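Local coordinates for protein fanconi-associated nuclease 1 homolog (Pseudomonas aeruginosa, PDB 5Y7Q) that belongs to the FAN1 nuclease family, carries helix-turn-helix, SAP and VRR-NUC domains in one chain, and binds nucleic acid, at residues E56-L61 against R197-G202; C193-L198 against R234-V239; E268-A271 against L275-R278; L282-A287 against P309-R314. All blocks are in the same frame, centred on the assembly; numbering follows the deposited sequence.

Contact 1 of 4, residues E56-L61 against R197-G202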
loop_
_atom_site.group_PDB
_atom_site.type_symbol
_atom_site.label_atom_id
_atom_site.label_comp_id
_atom_site.label_asym_id
_atom_site.label_seq_id
_atom_site.Cartn_x
_atom_site.Cartn_y
_atom_site.Cartn_z
ATOM N N GLU A 56 -16.547 -21.834 8.854
ATOM C CA GLU A 56 -15.735 -22.722 9.684
ATOM C C GLU A 56 -14.726 -21.956 10.540
ATOM O O GLU A 56 -14.543 -22.287 11.720
ATOM C CB GLU A 56 -15.032 -23.777 8.819
ATOM C CG GLU A 56 -14.178 -23.220 7.690
ATOM C CD GLU A 56 -13.519 -24.303 6.845
ATOM O OE1 GLU A 56 -13.853 -25.497 7.051
ATOM O OE2 GLU A 56 -12.671 -23.953 5.980
ATOM N N ARG A 57 -14.042 -20.949 9.971
ATOM C CA ARG A 57 -12.953 -20.308 10.712
ATOM C C ARG A 57 -13.441 -19.228 11.668
ATOM O O ARG A 57 -12.777 -18.955 12.678
ATOM C CB ARG A 57 -11.920 -19.692 9.767
ATOM C CG ARG A 57 -11.598 -20.503 8.545
ATOM C CD ARG A 57 -11.007 -21.826 8.917
ATOM N NE ARG A 57 -9.554 -21.800 8.847
ATOM C CZ ARG A 57 -8.875 -21.899 7.715
ATOM N NH1 ARG A 57 -9.547 -22.024 6.575
ATOM N NH2 ARG A 57 -7.540 -21.883 7.737
ATOM N N TYR A 58 -14.520 -18.531 11.311
ATOM C CA TYR A 58 -15.055 -17.445 12.119
ATOM C C TYR A 58 -16.297 -17.818 12.923
ATOM O O TYR A 58 -16.902 -16.927 13.525
ATOM C CB TYR A 58 -15.312 -16.229 11.243
ATOM C CG TYR A 58 -14.011 -15.566 10.855
ATOM C CD1 TYR A 58 -13.350 -15.929 9.691
ATOM C CD2 TYR A 58 -13.421 -14.606 11.671
ATOM C CE1 TYR A 58 -12.154 -15.345 9.335
ATOM C CE2 TYR A 58 -12.223 -14.011 11.314
ATOM C CZ TYR A 58 -11.598 -14.388 10.143
ATOM O OH TYR A 58 -10.404 -13.813 9.769
ATOM N N ALA A 59 -16.691 -19.097 12.949
ATOM C CA ALA A 59 -17.997 -19.468 13.493
ATOM C C ALA A 59 -18.287 -18.803 14.827
ATOM O O ALA A 59 -19.443 -18.483 15.125
ATOM C CB ALA A 59 -18.097 -20.984 13.669
ATOM N N ASP A 60 -17.252 -18.573 15.633
ATOM C CA ASP A 60 -17.416 -17.992 16.957
ATOM C C ASP A 60 -17.543 -16.474 16.936
ATOM O O ASP A 60 -17.972 -15.884 17.933
ATOM C CB ASP A 60 -16.230 -18.402 17.832
ATOM C CG ASP A 60 -14.962 -18.622 17.024
ATOM O OD1 ASP A 60 -15.047 -19.141 15.887
ATOM O OD2 ASP A 60 -13.874 -18.267 17.523
ATOM N N LEU A 61 -17.171 -15.834 15.839
ATOM C CA LEU A 61 -17.153 -14.385 15.742
ATOM C C LEU A 61 -18.418 -13.794 15.122
ATOM O O LEU A 61 -18.588 -12.570 15.139
ATOM C CB LEU A 61 -15.923 -13.966 14.927
ATOM C CG LEU A 61 -15.343 -12.570 15.056
ATOM C CD1 LEU A 61 -13.852 -12.701 15.213
ATOM C CD2 LEU A 61 -15.677 -11.764 13.810
ATOM N N ARG A 197 -15.796 -9.696 3.466
ATOM C CA ARG A 197 -14.541 -9.511 2.740
ATOM C C ARG A 197 -13.372 -9.233 3.688
ATOM O O ARG A 197 -12.311 -9.866 3.598
ATOM C CB ARG A 197 -14.703 -8.353 1.754
ATOM C CG ARG A 197 -13.720 -8.357 0.627
ATOM C CD ARG A 197 -14.262 -7.558 -0.539
ATOM N NE ARG A 197 -14.676 -6.227 -0.119
ATOM C CZ ARG A 197 -13.844 -5.222 0.096
ATOM N NH1 ARG A 197 -12.549 -5.400 -0.077
ATOM N NH2 ARG A 197 -14.301 -4.048 0.486
ATOM N N LEU A 198 -13.551 -8.279 4.603
ATOM C CA LEU A 198 -12.468 -7.928 5.498
ATOM C C LEU A 198 -12.189 -9.068 6.470
ATOM O O LEU A 198 -11.034 -9.321 6.821
ATOM C CB LEU A 198 -12.792 -6.618 6.216
ATOM C CG LEU A 198 -12.196 -6.511 7.614
ATOM C CD1 LEU A 198 -10.761 -5.999 7.552
ATOM C CD2 LEU A 198 -13.040 -5.681 8.574
ATOM N N MET A 199 -13.213 -9.811 6.880
ATOM C CA MET A 199 -12.922 -10.974 7.725
ATOM C C MET A 199 -12.083 -12.021 6.982
ATOM O O MET A 199 -11.158 -12.611 7.558
ATOM C CB MET A 199 -14.212 -11.591 8.258
ATOM C CG MET A 199 -14.548 -11.162 9.661
ATOM S SD MET A 199 -16.118 -11.859 10.183
ATOM C CE MET A 199 -17.162 -11.041 8.988
ATOM N N TYR A 200 -12.381 -12.269 5.705
ATOM C CA TYR A 200 -11.616 -13.280 4.984
ATOM C C TYR A 200 -10.194 -12.803 4.680
ATOM O O TYR A 200 -9.241 -13.567 4.842
ATOM C CB TYR A 200 -12.341 -13.672 3.702
ATOM C CG TYR A 200 -11.615 -14.679 2.811
ATOM C CD1 TYR A 200 -11.749 -16.037 3.025
ATOM C CD2 TYR A 200 -10.829 -14.264 1.725
ATOM C CE1 TYR A 200 -11.115 -16.966 2.219
ATOM C CE2 TYR A 200 -10.196 -15.194 0.910
ATOM C CZ TYR A 200 -10.345 -16.551 1.167
ATOM O OH TYR A 200 -9.730 -17.503 0.378
ATOM N N PHE A 201 -10.031 -11.553 4.232
ATOM C CA PHE A 201 -8.736 -11.085 3.751
ATOM C C PHE A 201 -7.843 -10.482 4.822
ATOM O O PHE A 201 -6.638 -10.353 4.584
ATOM C CB PHE A 201 -8.912 -10.034 2.657
ATOM C CG PHE A 201 -9.236 -10.609 1.311
ATOM C CD1 PHE A 201 -8.379 -11.495 0.695
ATOM C CD2 PHE A 201 -10.396 -10.253 0.653
ATOM C CE1 PHE A 201 -8.686 -12.030 -0.559
ATOM C CE2 PHE A 201 -10.701 -10.772 -0.605
ATOM C CZ PHE A 201 -9.858 -11.665 -1.207
ATOM N N GLY A 202 -8.381 -10.128 5.986
ATOM C CA GLY A 202 -7.621 -9.338 6.939
ATOM C C GLY A 202 -7.406 -7.883 6.565
ATOM O O GLY A 202 -6.595 -7.218 7.209
#

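Contact 2 of 4, residues C193-L198 against R234-V239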
loop_
_atom_site.group_PDB
_atom_site.type_symbol
_atom_site.label_atom_id
_atom_site.label_comp_id
_atom_site.label_asym_id
_atom_site.label_seq_id
_atom_site.Cartn_x
_atom_site.Cartn_y
_atom_site.Cartn_z
ATOM N N CYS A 193 -21.494 -7.416 3.443
ATOM C CA CYS A 193 -20.543 -8.012 2.509
ATOM C C CYS A 193 -19.122 -7.502 2.745
ATOM O O CYS A 193 -18.164 -8.286 2.763
ATOM C CB CYS A 193 -20.979 -7.729 1.079
ATOM S SG CYS A 193 -22.443 -8.664 0.656
ATOM N N ASP A 194 -18.955 -6.186 2.899
ATOM C CA ASP A 194 -17.618 -5.679 3.149
ATOM C C ASP A 194 -17.079 -6.232 4.462
ATOM O O ASP A 194 -15.885 -6.553 4.559
ATOM C CB ASP A 194 -17.609 -4.143 3.107
ATOM C CG ASP A 194 -17.802 -3.590 1.669
ATOM O OD1 ASP A 194 -17.643 -4.357 0.679
ATOM O OD2 ASP A 194 -18.125 -2.389 1.528
ATOM N N ARG A 195 -17.948 -6.427 5.453
ATOM C CA ARG A 195 -17.490 -7.041 6.690
ATOM C C ARG A 195 -17.029 -8.471 6.441
ATOM O O ARG A 195 -16.044 -8.921 7.046
ATOM C CB ARG A 195 -18.585 -6.988 7.759
ATOM C CG ARG A 195 -18.179 -7.670 9.037
ATOM C CD ARG A 195 -19.231 -7.579 10.111
ATOM N NE ARG A 195 -19.078 -6.372 10.919
ATOM C CZ ARG A 195 -18.633 -6.351 12.175
ATOM N NH1 ARG A 195 -18.285 -7.479 12.803
ATOM N NH2 ARG A 195 -18.532 -5.188 12.807
ATOM N N LEU A 196 -17.697 -9.191 5.526
ATOM C CA LEU A 196 -17.255 -10.554 5.229
ATOM C C LEU A 196 -15.923 -10.554 4.481
ATOM O O LEU A 196 -15.012 -11.315 4.826
ATOM C CB LEU A 196 -18.310 -11.308 4.428
ATOM C CG LEU A 196 -19.703 -11.598 5.011
ATOM C CD1 LEU A 196 -20.572 -12.164 3.895
ATOM C CD2 LEU A 196 -19.698 -12.553 6.219
ATOM N N ARG A 197 -15.796 -9.696 3.466
ATOM C CA ARG A 197 -14.541 -9.511 2.740
ATOM C C ARG A 197 -13.372 -9.233 3.688
ATOM O O ARG A 197 -12.311 -9.866 3.598
ATOM C CB ARG A 197 -14.703 -8.353 1.754
ATOM C CG ARG A 197 -13.720 -8.357 0.627
ATOM C CD ARG A 197 -14.262 -7.558 -0.539
ATOM N NE ARG A 197 -14.676 -6.227 -0.119
ATOM C CZ ARG A 197 -13.844 -5.222 0.096
ATOM N NH1 ARG A 197 -12.549 -5.400 -0.077
ATOM N NH2 ARG A 197 -14.301 -4.048 0.486
ATOM N N LEU A 198 -13.551 -8.279 4.603
ATOM C CA LEU A 198 -12.468 -7.928 5.498
ATOM C C LEU A 198 -12.189 -9.068 6.470
ATOM O O LEU A 198 -11.034 -9.321 6.821
ATOM C CB LEU A 198 -12.792 -6.618 6.216
ATOM C CG LEU A 198 -12.196 -6.511 7.614
ATOM C CD1 LEU A 198 -10.761 -5.999 7.552
ATOM C CD2 LEU A 198 -13.040 -5.681 8.574
ATOM N N ARG A 234 -9.188 -12.061 15.804
ATOM C CA ARG A 234 -9.507 -12.898 16.963
ATOM C C ARG A 234 -10.833 -12.449 17.569
ATOM O O ARG A 234 -11.808 -13.201 17.549
ATOM C CB ARG A 234 -8.366 -12.875 17.979
ATOM C CG ARG A 234 -7.131 -13.658 17.540
ATOM C CD ARG A 234 -6.151 -13.823 18.694
ATOM N NE ARG A 234 -6.288 -12.752 19.683
ATOM C CZ ARG A 234 -6.756 -12.920 20.921
ATOM N NH1 ARG A 234 -7.123 -14.130 21.344
ATOM N NH2 ARG A 234 -6.849 -11.875 21.738
ATOM N N LEU A 235 -10.883 -11.235 18.118
ATOM C CA LEU A 235 -12.124 -10.709 18.680
ATOM C C LEU A 235 -13.020 -10.118 17.597
ATOM O O LEU A 235 -12.552 -9.651 16.559
ATOM C CB LEU A 235 -11.849 -9.627 19.724
ATOM C CG LEU A 235 -11.070 -9.976 20.990
ATOM C CD1 LEU A 235 -9.606 -9.590 20.839
ATOM C CD2 LEU A 235 -11.689 -9.270 22.187
ATOM N N ARG A 236 -14.325 -10.118 17.862
ATOM C CA ARG A 236 -15.227 -9.360 17.007
ATOM C C ARG A 236 -14.911 -7.872 17.066
ATOM O O ARG A 236 -14.881 -7.194 16.031
ATOM C CB ARG A 236 -16.675 -9.607 17.410
ATOM C CG ARG A 236 -17.626 -8.705 16.671
ATOM C CD ARG A 236 -19.057 -8.940 17.068
ATOM N NE ARG A 236 -19.945 -8.360 16.069
ATOM C CZ ARG A 236 -20.307 -8.976 14.948
ATOM N NH1 ARG A 236 -21.114 -8.367 14.092
ATOM N NH2 ARG A 236 -19.868 -10.201 14.680
ATOM N N ALA A 237 -14.647 -7.349 18.269
ATOM C CA ALA A 237 -14.386 -5.919 18.422
ATOM C C ALA A 237 -13.193 -5.443 17.608
ATOM O O ALA A 237 -13.100 -4.245 17.337
ATOM C CB ALA A 237 -14.161 -5.558 19.886
ATOM N N ASP A 238 -12.281 -6.341 17.218
ATOM C CA ASP A 238 -11.153 -5.932 16.380
ATOM C C ASP A 238 -11.592 -5.715 14.937
ATOM O O ASP A 238 -11.148 -4.755 14.293
ATOM C CB ASP A 238 -10.014 -6.954 16.458
ATOM C CG ASP A 238 -9.403 -7.045 17.855
ATOM O OD1 ASP A 238 -8.817 -8.103 18.189
ATOM O OD2 ASP A 238 -9.528 -6.059 18.620
ATOM N N VAL A 239 -12.471 -6.581 14.417
ATOM C CA VAL A 239 -13.170 -6.275 13.168
ATOM C C VAL A 239 -13.906 -4.941 13.283
ATOM O O VAL A 239 -13.705 -4.030 12.464
ATOM C CB VAL A 239 -14.140 -7.410 12.799
ATOM C CG1 VAL A 239 -14.819 -7.120 11.456
ATOM C CG2 VAL A 239 -13.428 -8.751 12.804
#

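Contact 3 of 4, residues E268-A271 against L275-R278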
loop_
_atom_site.group_PDB
_atom_site.type_symbol
_atom_site.label_atom_id
_atom_site.label_comp_id
_atom_site.label_asym_id
_atom_site.label_seq_id
_atom_site.Cartn_x
_atom_site.Cartn_y
_atom_site.Cartn_z
ATOM N N GLU A 268 -7.666 6.429 23.902
ATOM C CA GLU A 268 -6.820 5.382 24.456
ATOM C C GLU A 268 -6.280 4.490 23.333
ATOM O O GLU A 268 -6.956 4.279 22.323
ATOM C CB GLU A 268 -7.607 4.539 25.462
ATOM C CG GLU A 268 -8.220 5.318 26.629
ATOM C CD GLU A 268 -9.748 5.280 26.635
ATOM O OE1 GLU A 268 -10.353 5.387 25.543
ATOM O OE2 GLU A 268 -10.340 5.143 27.732
ATOM N N PRO A 269 -5.060 3.968 23.473
ATOM C CA PRO A 269 -4.536 3.044 22.457
ATOM C C PRO A 269 -5.213 1.675 22.510
ATOM O O PRO A 269 -5.646 1.202 23.566
ATOM C CB PRO A 269 -3.046 2.944 22.805
ATOM C CG PRO A 269 -2.757 4.179 23.606
ATOM C CD PRO A 269 -4.004 4.406 24.403
ATOM N N TYR A 270 -5.306 1.036 21.341
ATOM C CA TYR A 270 -5.949 -0.270 21.248
ATOM C C TYR A 270 -5.069 -1.343 21.870
ATOM O O TYR A 270 -3.836 -1.262 21.843
ATOM C CB TYR A 270 -6.238 -0.664 19.790
ATOM C CG TYR A 270 -7.357 0.082 19.103
ATOM C CD1 TYR A 270 -8.680 -0.112 19.469
ATOM C CD2 TYR A 270 -7.086 0.955 18.055
ATOM C CE1 TYR A 270 -9.714 0.566 18.822
ATOM C CE2 TYR A 270 -8.102 1.642 17.407
ATOM C CZ TYR A 270 -9.416 1.442 17.791
ATOM O OH TYR A 270 -10.418 2.122 17.140
ATOM N N ALA A 271 -5.719 -2.363 22.432
ATOM C CA ALA A 271 -4.979 -3.527 22.899
ATOM C C ALA A 271 -4.237 -4.194 21.746
ATOM O O ALA A 271 -3.014 -4.363 21.798
ATOM C CB ALA A 271 -5.928 -4.507 23.589
ATOM N N LEU A 275 -3.744 -3.357 15.048
ATOM C CA LEU A 275 -4.823 -2.373 14.939
ATOM C C LEU A 275 -4.361 -0.981 15.375
ATOM O O LEU A 275 -4.708 0.032 14.741
ATOM C CB LEU A 275 -5.995 -2.842 15.795
ATOM C CG LEU A 275 -7.443 -2.529 15.440
ATOM C CD1 LEU A 275 -7.717 -2.785 13.979
ATOM C CD2 LEU A 275 -8.331 -3.408 16.302
ATOM N N GLU A 276 -3.575 -0.918 16.463
ATOM C CA GLU A 276 -2.991 0.337 16.929
ATOM C C GLU A 276 -2.069 0.946 15.879
ATOM O O GLU A 276 -1.884 2.170 15.844
ATOM C CB GLU A 276 -2.244 0.094 18.246
ATOM C CG GLU A 276 -1.546 1.308 18.867
ATOM C CD GLU A 276 -2.509 2.358 19.413
ATOM O OE1 GLU A 276 -3.732 2.114 19.404
ATOM O OE2 GLU A 276 -2.038 3.433 19.850
ATOM N N GLY A 277 -1.498 0.115 15.004
ATOM C CA GLY A 277 -0.788 0.650 13.853
ATOM C C GLY A 277 -1.687 1.461 12.941
ATOM O O GLY A 277 -1.357 2.583 12.561
ATOM N N ARG A 278 -2.841 0.899 12.578
ATOM C CA ARG A 278 -3.800 1.624 11.746
ATOM C C ARG A 278 -4.218 2.936 12.399
ATOM O O ARG A 278 -4.233 3.995 11.752
ATOM C CB ARG A 278 -5.031 0.755 11.497
ATOM C CG ARG A 278 -4.746 -0.728 11.316
ATOM C CD ARG A 278 -4.729 -1.091 9.848
ATOM N NE ARG A 278 -5.782 -0.387 9.140
ATOM C CZ ARG A 278 -5.794 -0.209 7.831
ATOM N NH1 ARG A 278 -4.802 -0.701 7.103
ATOM N NH2 ARG A 278 -6.795 0.459 7.259
#

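Contact 4 of 4, residues L282-A287 against P309-R314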
loop_
_atom_site.group_PDB
_atom_site.type_symbol
_atom_site.label_atom_id
_atom_site.label_comp_id
_atom_site.label_asym_id
_atom_site.label_seq_id
_atom_site.Cartn_x
_atom_site.Cartn_y
_atom_site.Cartn_z
ATOM N N LEU A 282 -3.389 6.858 11.157
ATOM C CA LEU A 282 -4.449 7.815 10.870
ATOM C C LEU A 282 -4.203 9.140 11.585
ATOM O O LEU A 282 -4.266 10.216 10.974
ATOM C CB LEU A 282 -5.776 7.197 11.273
ATOM C CG LEU A 282 -7.082 7.837 10.907
ATOM C CD1 LEU A 282 -7.242 7.759 9.433
ATOM C CD2 LEU A 282 -8.134 7.032 11.606
ATOM N N LEU A 283 -3.912 9.080 12.886
ATOM C CA LEU A 283 -3.480 10.276 13.605
ATOM C C LEU A 283 -2.381 11.005 12.849
ATOM O O LEU A 283 -2.427 12.233 12.685
ATOM C CB LEU A 283 -2.980 9.906 14.996
ATOM C CG LEU A 283 -4.105 9.560 15.948
ATOM C CD1 LEU A 283 -3.502 9.190 17.286
ATOM C CD2 LEU A 283 -5.038 10.741 16.078
ATOM N N PHE A 284 -1.375 10.256 12.386
ATOM C CA PHE A 284 -0.277 10.866 11.639
ATOM C C PHE A 284 -0.809 11.728 10.492
ATOM O O PHE A 284 -0.519 12.930 10.416
ATOM C CB PHE A 284 0.665 9.761 11.131
ATOM C CG PHE A 284 2.005 10.253 10.635
ATOM C CD1 PHE A 284 3.013 10.561 11.522
ATOM C CD2 PHE A 284 2.260 10.360 9.278
ATOM C CE1 PHE A 284 4.236 11.004 11.064
ATOM C CE2 PHE A 284 3.474 10.803 8.811
ATOM C CZ PHE A 284 4.465 11.126 9.698
ATOM N N GLN A 285 -1.632 11.146 9.614
ATOM C CA GLN A 285 -2.106 11.921 8.473
ATOM C C GLN A 285 -2.920 13.131 8.919
ATOM O O GLN A 285 -2.821 14.211 8.315
ATOM C CB GLN A 285 -2.919 11.037 7.540
ATOM C CG GLN A 285 -2.322 9.665 7.394
ATOM C CD GLN A 285 -2.310 9.179 5.968
ATOM O OE1 GLN A 285 -2.202 7.979 5.723
ATOM N NE2 GLN A 285 -2.419 10.109 5.009
ATOM N N PHE A 286 -3.731 12.973 9.975
ATOM C CA PHE A 286 -4.442 14.129 10.521
ATOM C C PHE A 286 -3.465 15.256 10.806
ATOM O O PHE A 286 -3.675 16.408 10.398
ATOM C CB PHE A 286 -5.187 13.760 11.804
ATOM C CG PHE A 286 -6.390 12.907 11.586
ATOM C CD1 PHE A 286 -6.788 12.552 10.313
ATOM C CD2 PHE A 286 -7.140 12.466 12.670
ATOM C CE1 PHE A 286 -7.902 11.772 10.126
ATOM C CE2 PHE A 286 -8.253 11.682 12.493
ATOM C CZ PHE A 286 -8.636 11.334 11.217
ATOM N N ALA A 287 -2.369 14.921 11.490
ATOM C CA ALA A 287 -1.351 15.910 11.814
ATOM C C ALA A 287 -0.763 16.544 10.560
ATOM O O ALA A 287 -0.597 17.767 10.499
ATOM C CB ALA A 287 -0.258 15.263 12.652
ATOM N N PRO A 309 6.161 5.603 12.946
ATOM C CA PRO A 309 7.595 5.876 12.763
ATOM C C PRO A 309 7.819 7.236 12.107
ATOM O O PRO A 309 7.177 7.579 11.114
ATOM C CB PRO A 309 8.057 4.719 11.870
ATOM C CG PRO A 309 6.829 4.308 11.148
ATOM C CD PRO A 309 5.707 4.471 12.126
ATOM N N GLY A 310 8.729 8.025 12.681
ATOM C CA GLY A 310 8.973 9.369 12.185
ATOM C C GLY A 310 8.057 10.451 12.731
ATOM O O GLY A 310 8.245 11.624 12.384
ATOM N N ALA A 311 7.097 10.103 13.601
ATOM C CA ALA A 311 6.157 11.079 14.140
ATOM C C ALA A 311 6.786 12.004 15.180
ATOM O O ALA A 311 6.512 13.207 15.177
ATOM C CB ALA A 311 4.947 10.365 14.747
ATOM N N ARG A 312 7.586 11.470 16.107
ATOM C CA ARG A 312 8.236 12.324 17.100
ATOM C C ARG A 312 8.995 13.467 16.433
ATOM O O ARG A 312 8.888 14.633 16.840
ATOM C CB ARG A 312 9.183 11.485 17.951
ATOM C CG ARG A 312 9.555 12.080 19.282
ATOM C CD ARG A 312 10.887 11.503 19.671
ATOM N NE ARG A 312 10.877 10.605 20.825
ATOM C CZ ARG A 312 11.762 9.628 21.029
ATOM N NH1 ARG A 312 12.725 9.382 20.154
ATOM N NH2 ARG A 312 11.670 8.873 22.113
ATOM N N LEU A 313 9.759 13.141 15.394
ATOM C CA LEU A 313 10.464 14.152 14.614
ATOM C C LEU A 313 9.507 15.214 14.093
ATOM O O LEU A 313 9.767 16.419 14.211
ATOM C CB LEU A 313 11.175 13.468 13.456
ATOM C CG LEU A 313 12.572 13.877 13.086
ATOM C CD1 LEU A 313 13.279 14.314 14.308
ATOM C CD2 LEU A 313 13.231 12.644 12.481
ATOM N N ARG A 314 8.393 14.782 13.493
ATOM C CA ARG A 314 7.431 15.748 12.980
ATOM C C ARG A 314 6.840 16.602 14.101
ATOM O O ARG A 314 6.450 17.748 13.868
ATOM C CB ARG A 314 6.321 15.041 12.199
ATOM C CG ARG A 314 6.760 14.109 11.055
ATOM C CD ARG A 314 7.755 14.761 10.096
ATOM N NE ARG A 314 7.439 16.154 9.777
ATOM C CZ ARG A 314 8.319 17.028 9.288
ATOM N NH1 ARG A 314 9.588 16.658 9.059
ATOM N NH2 ARG A 314 7.927 18.274 9.038
#

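Contact 1 of 4, residues E56-L61 against R197-G202
Tyr58 and Met199 carry this buried contact, the tyrosine ring reaching from the end of helix 42-57 across to the last turns of helix 190-201. At the base, CB of Tyr58 points toward the partner helix, and CG lies anti to the carbonyl carbon (chi1 -73°), which sends the ring out along the flank of the methionine. Further along, CD2 is 4.1 Å from both CG and SD of Met199, and CE2 is 4.0 Å from Met199 CG. The methionine CG thus rides over one face of the ring, displaced toward its rim, in a CH-pi contact 4.3 Å from the centroid. The sulfur comes in more obliquely, 28° off the ring normal, as a Met-aromatic contact. Along the other edge of the ring, CE1 is 3.4 Å from the carbonyl O of Met199, which lies on the same side of the ring plane as Met199 CG. This ties the helix-turn-helix region of the FAN1 family, to which residues 56-61 belong, to a helix some 136 residues later in the chain. At the tip, the hydroxyl OH comes within 2.6 Å of Met199 O, near where the helix ends before Gly202. Leu61 adds a second apolar touch beyond the turn, where its own N is bonded to Tyr58 O: its CD2 sits 3.7 Å from Met199 SD. Leu61 also leans on Val239 of helix 236-253, while Arg231 packs against Tyr58 from a loop.

Contact 2 of 4, residues C193-L198 against R234-V239
Extended through chi1 and chi2 and then bent at chi3 (-89°), the side chain of Arg195 carries its guanidinium across to Arg236, whose own chain runs straight from CG to NE. The setting is helix-helix packing: the middle of helix 190-201 meets the first turn of helix 236-253. The two arginine chains cross at about a right angle, yet their guanidinium groups stack almost flat, with centres 4.2 Å apart and planes tilted by 20°. NH1 of Arg195 stands 3.3 Å from CZ of Arg236, over the centre of that group. Acidic partners surround the pair and probably offset its charge: Asp240 forms a salt bridge with NH2 of Arg195, and Glu66 one with NH2 of Arg236. Opposite the arginine, the other face of the Arg195 guanidinium is met near its rim by CG1 of Val239, which is 3.7 Å from NH1. Arg195 is thereby sandwiched between a cationic plane and a methyl group. The same Val239 methyl serves the apolar part of the interface, sliding past Leu198 so that CG1 and Leu198 CD2 lie 3.7 Å apart.

Contact 3 of 4, residues E268-A271 against L275-R278
The polar link across this contact joins Tyr270 to Glu276, folding the segment before helix 273-292 back onto that helix's early turns. It is a local contact at a helix entry, in which a side chain from the first turns bonds back to the loop leading in from helix 258-264. The backbone N of Tyr270 donates a hydrogen bond of 2.7 Å to OE1 of Glu276, with an N-H...acceptor angle of 159°. The donor comes from above the carboxylate, 50° out of its plane. A bend at chi2 (69°) turns the glutamate tip back toward the loop, although its CB does not point there. The second oxygen, OE2, forms a salt bridge with Arg279 NH1 three residues further along the same helix.

Carbon contacts accompany that bond. Pro269 lies alongside the glutamate and points the same way, with its CB 3.5 Å from CD of Glu276. OE1 also approaches the Tyr270 side chain, standing 3.8 Å from both CB and CD2, while the ring and carboxylate planes are steeply inclined to each other.

Apolar packing is looser. Leu275 CG lies over one face of the Tyr270 ring, 4.4 Å from CD2, and Leu275 itself rests on Ala241 of helix 236-253. Leu245 of the same helix touches Tyr270.

With one oxygen taking a backbone N-H and the other an arginine, the Glu276 carboxylate has a partner for each oxygen, which would probably favour its ionised form. Its place near the N-terminal end of the helix would probably stabilise the negative charge further, while the bond to Tyr270 N probably helps to hold the loop against the start of the helix.

Contact 4 of 4, residues L282-A287 against P309-R314
The backbones come nearest where the CA of Phe284, in helix 273-292, lies 6.9 Å from that of Ala311, which follows Gly310 at the N-cap position of helix 311-321. Phe284 spans this gap. With CG anti to the backbone N (chi1 -166°), the ring is directed out from helix 273-292 to the start of helix 311-321. The ring presents an edge to Ala311: CE1 is 3.6 Å from its CA, near the ring plane, and the methyl CB is 3.8 Å from both CD1 and CE1. CE1 also comes 4.2 Å from C of Gly310. That glycine takes a positive phi of 86°, and through this turn the chain enters the helix. Arg314, one turn further on, adds an aliphatic touch, its CG lying 4.0 Å from CZ of Phe284. The arginine chain then bends at chi2 and chi3 and carries its guanidinium to Glu291, with which NH2 forms a salt bridge. It therefore joins the two helices by both carbon packing and charge. Two further aromatic groups touch Phe284: Tyr303 meets its ring edge-to-face, and His308 lies against it with planes at about 35°. Since Tyr303 belongs to helix 296-304, the phenylalanine packs against both helices that follow its own. Such packing of successive helices in chain order is consistent with a helical-repeat, alpha-solenoid-like array, and at this contact the nearest atom is about 4 Å from the bound nucleic acid.

Contacts 1 and 2 share Arg197 and Leu198 of helix 190-201 and have centres about 6 Å apart; Leu61 touches residues of 234-239 directly, so helices 42-57, 190-201 and 236-253 converge in one cluster. Contact 3 comes later in the chain, its centre about 16 Å from that of contact 2, and meets it where Leu275 touches the backbone of Asp238. Contacts 3 and 4, with centres about 14 Å apart, both use helix 273-292. Contacts 1 and 4 are furthest apart, at about 31 Å between centres. The series leads from the helix-turn-helix region into successive helices, joining parts of one chain beside the bound nucleic acid.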